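Local coordinates for protein phage related exonuclease (PDB 3K93) that probably cleaves DNA as a phage-derived, metal-dependent exonuclease of the lambda-exonuclease-like, PD-(D/E)XK type, at residues 107-115 against 137-145. Numbering follows the deposited sequence.
Sequences KLIIDTKCS and YDIQMQGYM. With NA (sodium ion), chain B.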
loop_
_atom_site.group_PDB
_atom_site.type_symbol
_atom_site.label_atom_id
_atom_site.label_comp_id
_atom_site.label_asym_id
_atom_site.label_seq_id
_atom_site.Cartn_x
_atom_site.Cartn_y
_atom_site.Cartn_z
ATOM N N LYS A 107 -6.131 -12.707 38.406
ATOM C CA LYS A 107 -7.004 -13.033 37.260
ATOM C C LYS A 107 -6.586 -12.177 36.044
ATOM O O LYS A 107 -7.407 -11.487 35.415
ATOM C CB LYS A 107 -8.477 -12.819 37.640
ATOM C CG LYS A 107 -8.922 -13.683 38.850
ATOM C CD LYS A 107 -9.906 -14.764 38.474
ATOM C CE LYS A 107 -11.360 -14.333 38.738
ATOM N NZ LYS A 107 -12.302 -14.936 37.736
ATOM N N LEU A 108 -5.285 -12.226 35.757
ATOM C CA LEU A 108 -4.638 -11.277 34.851
ATOM C C LEU A 108 -3.778 -11.997 33.839
ATOM O O LEU A 108 -2.992 -12.873 34.235
ATOM C CB LEU A 108 -3.743 -10.313 35.644
ATOM C CG LEU A 108 -2.788 -9.360 34.907
ATOM C CD1 LEU A 108 -3.574 -8.370 34.087
ATOM C CD2 LEU A 108 -1.891 -8.640 35.951
ATOM N N ILE A 109 -3.907 -11.594 32.561
ATOM C CA ILE A 109 -2.961 -11.957 31.511
ATOM C C ILE A 109 -2.085 -10.744 31.202
ATOM O O ILE A 109 -2.576 -9.630 31.094
ATOM C CB ILE A 109 -3.693 -12.358 30.211
ATOM C CG1 ILE A 109 -4.544 -13.601 30.428
ATOM C CG2 ILE A 109 -2.707 -12.589 29.049
ATOM C CD1 ILE A 109 -3.704 -14.888 30.592
ATOM N N ILE A 110 -0.789 -10.968 31.040
ATOM C CA ILE A 110 0.086 -9.949 30.504
ATOM C C ILE A 110 0.653 -10.445 29.220
ATOM O O ILE A 110 0.977 -11.619 29.117
ATOM C CB ILE A 110 1.219 -9.585 31.458
ATOM C CG1 ILE A 110 0.653 -9.012 32.750
ATOM C CG2 ILE A 110 2.123 -8.515 30.815
ATOM C CD1 ILE A 110 1.647 -9.076 33.950
ATOM N N ASP A 111 0.748 -9.554 28.245
ATOM C CA ASP A 111 1.366 -9.827 26.971
ATOM C C ASP A 111 2.421 -8.736 26.651
ATOM O O ASP A 111 2.141 -7.533 26.747
ATOM C CB ASP A 111 0.310 -9.860 25.858
ATOM C CG ASP A 111 0.793 -10.628 24.629
ATOM O OD1 ASP A 111 1.557 -10.040 23.825
ATOM O OD2 ASP A 111 0.469 -11.840 24.474
ATOM N N THR A 112 3.620 -9.166 26.277
ATOM C CA THR A 112 4.689 -8.268 25.931
ATOM C C THR A 112 4.765 -8.109 24.396
ATOM O O THR A 112 4.737 -9.100 23.660
ATOM C CB THR A 112 6.035 -8.804 26.435
ATOM O OG1 THR A 112 6.273 -10.100 25.872
ATOM C CG2 THR A 112 6.082 -8.874 27.959
ATOM N N LYS A 113 4.860 -6.872 23.923
ATOM C CA LYS A 113 5.037 -6.575 22.516
ATOM C C LYS A 113 6.337 -5.767 22.387
ATOM O O LYS A 113 6.404 -4.623 22.833
ATOM C CB LYS A 113 3.854 -5.747 22.003
ATOM C CG LYS A 113 2.464 -6.369 22.338
ATOM C CD LYS A 113 2.210 -7.627 21.546
ATOM C CE LYS A 113 0.785 -8.107 21.776
ATOM N NZ LYS A 113 0.550 -9.435 21.192
ATOM N N CYS A 114 7.351 -6.382 21.766
ATOM C CA CYS A 114 8.685 -5.785 21.639
ATOM C C CYS A 114 8.754 -4.962 20.382
ATOM O O CYS A 114 8.971 -5.493 19.322
ATOM C CB CYS A 114 9.758 -6.891 21.590
ATOM S SG CYS A 114 9.965 -7.679 23.192
ATOM N N SER A 115 8.577 -3.655 20.505
ATOM C CA SER A 115 8.614 -2.761 19.349
ATOM C C SER A 115 9.956 -2.810 18.596
ATOM O O SER A 115 11.027 -2.981 19.208
ATOM C CB SER A 115 8.346 -1.333 19.796
ATOM O OG SER A 115 7.180 -1.267 20.609
ATOM N N TYR A 137 -4.721 -6.601 18.970
ATOM C CA TYR A 137 -4.285 -7.160 20.249
ATOM C C TYR A 137 -5.357 -7.123 21.281
ATOM O O TYR A 137 -5.364 -7.952 22.173
ATOM C CB TYR A 137 -3.081 -6.449 20.783
ATOM C CG TYR A 137 -1.878 -6.439 19.876
ATOM C CD1 TYR A 137 -1.580 -7.529 19.047
ATOM C CD2 TYR A 137 -0.997 -5.354 19.881
ATOM C CE1 TYR A 137 -0.449 -7.528 18.252
ATOM C CE2 TYR A 137 0.137 -5.338 19.047
ATOM C CZ TYR A 137 0.398 -6.421 18.260
ATOM O OH TYR A 137 1.477 -6.450 17.444
ATOM N N ASP A 138 -6.271 -6.162 21.195
ATOM C CA ASP A 138 -7.413 -6.177 22.110
ATOM C C ASP A 138 -8.213 -7.483 22.020
ATOM O O ASP A 138 -8.523 -8.093 23.032
ATOM C CB ASP A 138 -8.317 -4.944 21.937
ATOM C CG ASP A 138 -8.665 -4.625 20.477
ATOM O OD1 ASP A 138 -8.249 -5.330 19.538
ATOM O OD2 ASP A 138 -9.378 -3.636 20.263
ATOM N N ILE A 139 -8.483 -7.940 20.804
ATOM C CA ILE A 139 -9.260 -9.164 20.581
ATOM C C ILE A 139 -8.420 -10.389 20.994
ATOM O O ILE A 139 -8.937 -11.359 21.570
ATOM C CB ILE A 139 -9.652 -9.325 19.095
ATOM C CG1 ILE A 139 -10.368 -8.070 18.562
ATOM C CG2 ILE A 139 -10.571 -10.495 18.929
ATOM C CD1 ILE A 139 -11.653 -7.715 19.384
ATOM N N GLN A 140 -7.128 -10.329 20.697
ATOM C CA GLN A 140 -6.212 -11.382 21.128
ATOM C C GLN A 140 -6.293 -11.570 22.644
ATOM O O GLN A 140 -6.294 -12.709 23.131
ATOM C CB GLN A 140 -4.787 -11.036 20.720
ATOM C CG GLN A 140 -3.708 -12.061 21.067
ATOM C CD GLN A 140 -2.287 -11.540 20.881
ATOM O OE1 GLN A 140 -2.072 -10.334 20.768
ATOM N NE2 GLN A 140 -1.304 -12.454 20.896
HETATM N N MSE A 141 -6.340 -10.457 23.389
HETATM C CA MSE A 141 -6.372 -10.543 24.854
HETATM C C MSE A 141 -7.699 -11.147 25.296
HETATM O O MSE A 141 -7.729 -11.844 26.313
HETATM C CB MSE A 141 -6.202 -9.158 25.534
HETATM C CG MSE A 141 -4.847 -8.461 25.449
HETATM SE SE MSE A 141 -3.412 -9.610 25.914
HETATM C CE MSE A 141 -2.892 -9.966 24.133
ATOM N N GLN A 142 -8.794 -10.866 24.563
ATOM C CA GLN A 142 -10.095 -11.418 24.943
ATOM C C GLN A 142 -10.062 -12.931 24.793
ATOM O O GLN A 142 -10.632 -13.640 25.611
ATOM C CB GLN A 142 -11.241 -10.854 24.130
ATOM C CG GLN A 142 -11.438 -9.383 24.288
ATOM C CD GLN A 142 -12.025 -8.972 25.622
ATOM O OE1 GLN A 142 -12.476 -9.806 26.425
ATOM N NE2 GLN A 142 -12.049 -7.672 25.853
ATOM N N GLY A 143 -9.364 -13.399 23.766
ATOM C CA GLY A 143 -9.170 -14.814 23.536
ATOM C C GLY A 143 -8.356 -15.454 24.641
ATOM O O GLY A 143 -8.725 -16.534 25.115
ATOM N N TYR A 144 -7.273 -14.798 25.096
ATOM C CA TYR A 144 -6.533 -15.361 26.231
ATOM C C TYR A 144 -7.337 -15.327 27.530
ATOM O O TYR A 144 -7.237 -16.245 28.357
ATOM C CB TYR A 144 -5.210 -14.634 26.459
ATOM C CG TYR A 144 -4.166 -14.736 25.347
ATOM C CD1 TYR A 144 -4.001 -15.893 24.622
ATOM C CD2 TYR A 144 -3.292 -13.681 25.092
ATOM C CE1 TYR A 144 -3.052 -16.011 23.643
ATOM C CE2 TYR A 144 -2.319 -13.785 24.086
ATOM C CZ TYR A 144 -2.206 -14.967 23.372
ATOM O OH TYR A 144 -1.274 -15.127 22.369
HETATM N N MSE A 145 -8.090 -14.258 27.764
HETATM C CA MSE A 145 -8.868 -14.160 28.992
HETATM C C MSE A 145 -9.934 -15.265 29.024
HETATM O O MSE A 145 -10.275 -15.794 30.086
HETATM C CB MSE A 145 -9.512 -12.780 29.144
HETATM C CG MSE A 145 -8.541 -11.711 29.558
HETATM SE SE MSE A 145 -9.368 -10.010 29.932
HETATM C CE MSE A 145 -9.450 -9.206 28.144
HETATM NA NA NA B . 3.708 -11.200 23.090
HETATM O O HOH W 1 1.751 -12.699 22.166
HETATM O O HOH W 2 5.906 -12.649 23.376
HETATM O O HOH W 3 3.974 -10.698 20.838
#
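Lys113 lies across one face of the Tyr137 ring, the two side chains running in opposite directions. Lys113 CE sits 3.5 Å from the centroid of the Tyr137 ring in a CH-pi contact. Lys113 NZ stands over the same face, 3.9 Å from the Tyr137 centroid, and makes a cation-pi contact. A bend at chi2 (-70°) lays the Lys113 chain along the ring. Lys113 NZ also donates to Gln140 OE1 at 2.8 Å, and it forms a salt bridge to Asp111 OD1, with a weak hydrogen bond. The sequence Asp111-Thr112-Lys113 on strand 108-114 fits the D-x-K element of PD-(D/E)XK nucleases. Asp111 OD1 and Thr112 O bind a sodium ion with Asp100, probably where the catalytic metal would sit. Helix 137-148 packs on this strand, running roughly against it. Gln140 reaches out with CG anti to its N (chi1 -178°), and Gln140 NE2 donates to Tyr144 OH at 3.1 Å. Water 1, a sodium ligand, donates to Asp111 OD2 and accepts a weak bond from Gln140 NE2. Asp111 OD2 meets the Tyr144 ring edge, 3.4 Å from CE2, with carboxylate and ring 13° from coplanar. Selenomethionine Met141 puts CE against Asp111 CB, while Ile109 CG2 packs on Tyr144 CB at 4.1 Å.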